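Pyridoxal phosphate homeostasis protein (Bifidobacterium adolescentis ATCC 15703, PDB 3CPG) probably binds pyridoxal 5'-phosphate on a TIM-barrel fold and takes part in the homeostasis of this cofactor. Local coordinates at residues R21-R35 with G257-F268. Numbering follows the deposited sequence.
Sequences RAREITDGVHRVLDR and GSTIVRVGTAIF. With ACT (acetate ion), chain B.
Val263, at the end of strand 260-263, meets Val32 of helix 19-42 tip to tip, its CG1 4.1 Å from Val32 CG2. The chain then turns at Gly264, whose N, with that of Thr265, holds an acetate ion, probably from the crystallisation liquor; Thr247 OG1 also binds it. A carboxylate gripped by backbone N-H groups at the C-terminal end of a barrel strand is consistent with the phosphate site of the cofactor in the YggS/PROSC family. Ala266 sets its CB 3.5 Å from Val32 CG2, the branch that Val32 keeps beside its own backbone N (chi1 170°). Gly28, without a side chain, lets the backbones come close, its CA 3.6 Å from Ala266 O; a water links that oxygen to Arg31 NE. Ile267 slots CG2 against Val29 CG2 at 3.9 Å, while its carbonyl is joined through a second water to Arg21 NH1. Phe268 presents its ring edge to Ile25, CD1 to CD1 at 4.0 Å, and takes Ile267 CG2 over one face. Arg21, bent at chi2 (70°), rests one guanidinium face on Ile25 CG1 and gives NH2 to a lone pair of Phe268 O at 2.9 Å, in the carbonyl plane. Glu24 and Glu63 hold the same guanidinium by salt bridges. The helix thus lies outside the barrel against the strand's C-terminal end and the turn after it: strand 51-55 reaches Val32 and Ile267 through Leu52 and Ala54, helix 61-69 flanks Ile25 and Phe268, and helix 250-255 touches Val263 and pairs Glu251 with Arg35 in a salt bridge.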
loop_
_atom_site.group_PDB
_atom_site.type_symbol
_atom_site.label_atom_id
_atom_site.label_comp_id
_atom_site.label_asym_id
_atom_site.label_seq_id
_atom_site.Cartn_x
_atom_site.Cartn_y
_atom_site.Cartn_z
ATOM N N ARG A 21 22.999 11.416 4.016
ATOM C CA ARG A 21 21.927 10.433 3.856
ATOM C C ARG A 21 20.574 11.134 3.764
ATOM O O ARG A 21 19.725 10.766 2.950
ATOM C CB ARG A 21 21.911 9.459 5.035
ATOM C CG ARG A 21 20.858 8.362 4.915
ATOM C CD ARG A 21 21.212 7.376 3.815
ATOM N NE ARG A 21 20.149 6.396 3.607
ATOM C CZ ARG A 21 19.600 6.136 2.424
ATOM N NH1 ARG A 21 20.017 6.782 1.340
ATOM N NH2 ARG A 21 18.624 5.244 2.329
ATOM N N ALA A 22 20.369 12.138 4.612
ATOM C CA ALA A 22 19.117 12.881 4.599
ATOM C C ALA A 22 18.933 13.548 3.236
ATOM O O ALA A 22 17.816 13.619 2.718
ATOM C CB ALA A 22 19.114 13.927 5.704
ATOM N N ARG A 23 20.028 14.040 2.657
ATOM C CA ARG A 23 19.958 14.687 1.348
ATOM C C ARG A 23 19.592 13.681 0.260
ATOM O O ARG A 23 18.778 13.976 -0.615
ATOM C CB ARG A 23 21.293 15.355 0.986
ATOM C CG ARG A 23 21.645 16.580 1.819
ATOM C CD ARG A 23 22.708 17.435 1.127
ATOM N NE ARG A 23 23.982 16.737 0.954
ATOM C CZ ARG A 23 24.903 16.603 1.905
ATOM N NH1 ARG A 23 24.703 17.121 3.109
ATOM N NH2 ARG A 23 26.027 15.948 1.652
ATOM N N GLU A 24 20.193 12.494 0.319
ATOM C CA GLU A 24 19.921 11.454 -0.669
ATOM C C GLU A 24 18.438 11.102 -0.680
ATOM O O GLU A 24 17.817 11.009 -1.734
ATOM C CB GLU A 24 20.716 10.183 -0.357
ATOM C CG GLU A 24 22.227 10.356 -0.320
ATOM C CD GLU A 24 22.948 9.048 -0.060
ATOM O OE1 GLU A 24 22.529 8.306 0.855
ATOM O OE2 GLU A 24 23.941 8.762 -0.765
ATOM N N ILE A 25 17.881 10.894 0.508
ATOM C CA ILE A 25 16.474 10.533 0.639
ATOM C C ILE A 25 15.560 11.668 0.195
ATOM O O ILE A 25 14.533 11.436 -0.445
ATOM C CB ILE A 25 16.162 10.129 2.097
ATOM C CG1 ILE A 25 16.965 8.876 2.445
ATOM C CG2 ILE A 25 14.660 9.874 2.285
ATOM C CD1 ILE A 25 16.781 8.388 3.872
ATOM N N THR A 26 15.941 12.898 0.521
ATOM C CA THR A 26 15.140 14.052 0.145
ATOM C C THR A 26 15.088 14.188 -1.374
ATOM O O THR A 26 14.022 14.424 -1.947
ATOM C CB THR A 26 15.707 15.339 0.767
ATOM O OG1 THR A 26 15.636 15.249 2.196
ATOM C CG2 THR A 26 14.917 16.552 0.302
ATOM N N ASP A 27 16.237 14.032 -2.026
ATOM C CA ASP A 27 16.296 14.132 -3.480
ATOM C C ASP A 27 15.543 12.964 -4.102
ATOM O O ASP A 27 14.905 13.110 -5.146
ATOM C CB ASP A 27 17.747 14.128 -3.969
ATOM C CG ASP A 27 18.500 15.384 -3.577
ATOM O OD1 ASP A 27 17.854 16.434 -3.387
ATOM O OD2 ASP A 27 19.743 15.326 -3.476
ATOM N N GLY A 28 15.624 11.806 -3.452
ATOM C CA GLY A 28 14.927 10.629 -3.945
ATOM C C GLY A 28 13.428 10.856 -3.970
ATOM O O GLY A 28 12.757 10.552 -4.962
ATOM N N VAL A 29 12.895 11.391 -2.874
ATOM C CA VAL A 29 11.467 11.667 -2.780
ATOM C C VAL A 29 11.058 12.710 -3.809
ATOM O O VAL A 29 10.039 12.567 -4.478
ATOM C CB VAL A 29 11.075 12.199 -1.381
ATOM C CG1 VAL A 29 9.620 12.656 -1.389
ATOM C CG2 VAL A 29 11.273 11.119 -0.337
ATOM N N HIS A 30 11.854 13.764 -3.936
ATOM C CA HIS A 30 11.533 14.812 -4.891
ATOM C C HIS A 30 11.548 14.296 -6.326
ATOM O O HIS A 30 10.674 14.650 -7.116
ATOM C CB HIS A 30 12.495 15.991 -4.717
ATOM C CG HIS A 30 12.304 16.730 -3.427
ATOM N ND1 HIS A 30 13.198 17.671 -2.964
ATOM C CD2 HIS A 30 11.306 16.677 -2.513
ATOM C CE1 HIS A 30 12.758 18.168 -1.822
ATOM N NE2 HIS A 30 11.611 17.582 -1.526
ATOM N N ARG A 31 12.525 13.457 -6.665
ATOM C CA ARG A 31 12.605 12.906 -8.020
ATOM C C ARG A 31 11.383 12.041 -8.315
ATOM O O ARG A 31 10.814 12.097 -9.404
ATOM C CB ARG A 31 13.868 12.054 -8.203
ATOM C CG ARG A 31 15.135 12.838 -8.498
ATOM C CD ARG A 31 16.195 11.934 -9.118
ATOM N NE ARG A 31 16.634 10.882 -8.204
ATOM C CZ ARG A 31 17.463 11.077 -7.183
ATOM N NH1 ARG A 31 17.948 12.288 -6.945
ATOM N NH2 ARG A 31 17.809 10.062 -6.405
ATOM N N VAL A 32 10.988 11.236 -7.336
ATOM C CA VAL A 32 9.833 10.362 -7.490
ATOM C C VAL A 32 8.551 11.173 -7.624
ATOM O O VAL A 32 7.693 10.851 -8.444
ATOM C CB VAL A 32 9.704 9.388 -6.294
ATOM C CG1 VAL A 32 8.362 8.655 -6.348
ATOM C CG2 VAL A 32 10.848 8.377 -6.330
ATOM N N LEU A 33 8.413 12.224 -6.820
ATOM C CA LEU A 33 7.219 13.056 -6.903
ATOM C C LEU A 33 7.142 13.698 -8.279
ATOM O O LEU A 33 6.059 13.805 -8.858
ATOM C CB LEU A 33 7.226 14.135 -5.822
ATOM C CG LEU A 33 6.961 13.628 -4.406
ATOM C CD1 LEU A 33 7.072 14.782 -3.420
ATOM C CD2 LEU A 33 5.577 12.993 -4.341
ATOM N N ASP A 34 8.291 14.121 -8.803
ATOM C CA ASP A 34 8.326 14.729 -10.127
ATOM C C ASP A 34 7.943 13.689 -11.178
ATOM O O ASP A 34 7.215 13.993 -12.120
ATOM C CB ASP A 34 9.718 15.292 -10.447
ATOM C CG ASP A 34 10.061 16.526 -9.625
ATOM O OD1 ASP A 34 9.138 17.189 -9.108
ATOM O OD2 ASP A 34 11.263 16.844 -9.513
ATOM N N ARG A 35 8.435 12.463 -11.018
ATOM C CA ARG A 35 8.113 11.395 -11.966
ATOM C C ARG A 35 6.617 11.120 -11.948
ATOM O O ARG A 35 5.998 10.918 -12.994
ATOM C CB ARG A 35 8.871 10.110 -11.619
ATOM C CG ARG A 35 10.342 10.139 -11.980
ATOM C CD ARG A 35 11.049 8.872 -11.524
ATOM N NE ARG A 35 10.497 7.673 -12.152
ATOM C CZ ARG A 35 10.914 6.439 -11.891
ATOM N NH1 ARG A 35 11.885 6.238 -11.010
ATOM N NH2 ARG A 35 10.371 5.405 -12.523
ATOM N N GLY A 257 -4.056 3.717 -14.653
ATOM C CA GLY A 257 -4.978 4.066 -13.580
ATOM C C GLY A 257 -4.589 3.913 -12.118
ATOM O O GLY A 257 -5.436 4.083 -11.239
ATOM N N SER A 258 -3.329 3.606 -11.835
ATOM C CA SER A 258 -2.903 3.448 -10.449
ATOM C C SER A 258 -3.262 4.658 -9.590
ATOM O O SER A 258 -3.178 5.795 -10.053
ATOM C CB SER A 258 -1.392 3.228 -10.387
ATOM O OG SER A 258 -0.947 3.219 -9.042
ATOM N N THR A 259 -3.669 4.414 -8.346
ATOM C CA THR A 259 -3.995 5.510 -7.436
ATOM C C THR A 259 -2.993 5.523 -6.293
ATOM O O THR A 259 -2.934 6.475 -5.518
ATOM C CB THR A 259 -5.412 5.389 -6.849
ATOM O OG1 THR A 259 -5.488 4.238 -5.997
ATOM C CG2 THR A 259 -6.435 5.280 -7.970
ATOM N N ILE A 260 -2.213 4.451 -6.194
ATOM C CA ILE A 260 -1.177 4.329 -5.175
ATOM C C ILE A 260 0.011 3.585 -5.766
ATOM O O ILE A 260 -0.130 2.462 -6.239
ATOM C CB ILE A 260 -1.631 3.516 -3.938
ATOM C CG1 ILE A 260 -2.781 4.217 -3.222
ATOM C CG2 ILE A 260 -0.444 3.342 -2.977
ATOM C CD1 ILE A 260 -3.308 3.430 -2.031
ATOM N N VAL A 261 1.176 4.223 -5.765
ATOM C CA VAL A 261 2.376 3.567 -6.256
ATOM C C VAL A 261 3.212 3.298 -5.013
ATOM O O VAL A 261 3.256 4.130 -4.110
ATOM C CB VAL A 261 3.167 4.445 -7.257
ATOM C CG1 VAL A 261 2.358 4.611 -8.540
ATOM C CG2 VAL A 261 3.494 5.801 -6.643
ATOM N N ARG A 262 3.833 2.122 -4.960
ATOM C CA ARG A 262 4.655 1.716 -3.820
ATOM C C ARG A 262 6.120 1.796 -4.232
ATOM O O ARG A 262 6.603 0.969 -4.998
ATOM C CB ARG A 262 4.298 0.284 -3.407
ATOM C CG ARG A 262 2.813 0.070 -3.147
ATOM C CD ARG A 262 2.553 -1.317 -2.577
ATOM N NE ARG A 262 3.076 -2.371 -3.443
ATOM C CZ ARG A 262 2.491 -2.791 -4.562
ATOM N NH1 ARG A 262 1.347 -2.254 -4.965
ATOM N NH2 ARG A 262 3.059 -3.747 -5.285
ATOM N N VAL A 263 6.829 2.788 -3.702
ATOM C CA VAL A 263 8.218 3.005 -4.078
ATOM C C VAL A 263 9.235 2.836 -2.953
ATOM O O VAL A 263 9.109 3.430 -1.881
ATOM C CB VAL A 263 8.379 4.419 -4.686
ATOM C CG1 VAL A 263 9.779 4.596 -5.250
ATOM C CG2 VAL A 263 7.329 4.634 -5.774
ATOM N N GLY A 264 10.252 2.023 -3.221
ATOM C CA GLY A 264 11.298 1.787 -2.247
ATOM C C GLY A 264 12.647 2.289 -2.732
ATOM O O GLY A 264 13.133 3.323 -2.279
ATOM N N THR A 265 13.235 1.563 -3.678
ATOM C CA THR A 265 14.549 1.896 -4.222
ATOM C C THR A 265 14.728 3.318 -4.760
ATOM O O THR A 265 15.749 3.959 -4.495
ATOM C CB THR A 265 14.938 0.895 -5.327
ATOM O OG1 THR A 265 14.889 -0.433 -4.793
ATOM C CG2 THR A 265 16.338 1.170 -5.834
ATOM N N ALA A 266 13.750 3.817 -5.510
ATOM C CA ALA A 266 13.864 5.159 -6.071
ATOM C C ALA A 266 13.972 6.227 -4.987
ATOM O O ALA A 266 14.442 7.338 -5.243
ATOM C CB ALA A 266 12.678 5.454 -6.982
ATOM N N ILE A 267 13.538 5.887 -3.777
ATOM C CA ILE A 267 13.585 6.821 -2.657
ATOM C C ILE A 267 14.800 6.605 -1.766
ATOM O O ILE A 267 15.561 7.539 -1.493
ATOM C CB ILE A 267 12.326 6.692 -1.762
ATOM C CG1 ILE A 267 11.096 7.211 -2.511
ATOM C CG2 ILE A 267 12.529 7.462 -0.450
ATOM C CD1 ILE A 267 9.796 6.997 -1.769
ATOM N N PHE A 268 14.975 5.369 -1.322
ATOM C CA PHE A 268 16.059 5.012 -0.420
ATOM C C PHE A 268 17.316 4.467 -1.091
ATOM O O PHE A 268 18.341 4.288 -0.424
ATOM C CB PHE A 268 15.533 3.996 0.593
ATOM C CG PHE A 268 14.369 4.500 1.395
ATOM C CD1 PHE A 268 14.546 5.505 2.341
ATOM C CD2 PHE A 268 13.090 3.987 1.191
ATOM C CE1 PHE A 268 13.464 5.996 3.076
ATOM C CE2 PHE A 268 12.004 4.471 1.919
ATOM C CZ PHE A 268 12.193 5.481 2.866
HETATM C C ACT B . 10.969 -0.669 -5.383
HETATM O O ACT B . 11.667 -0.714 -4.386
HETATM O OXT ACT B . 10.242 0.292 -5.576
HETATM C CH3 ACT B . 11.004 -1.804 -6.376
HETATM O O HOH W 1 18.420 7.538 -1.082
HETATM O O HOH W 2 15.389 8.303 -7.528
#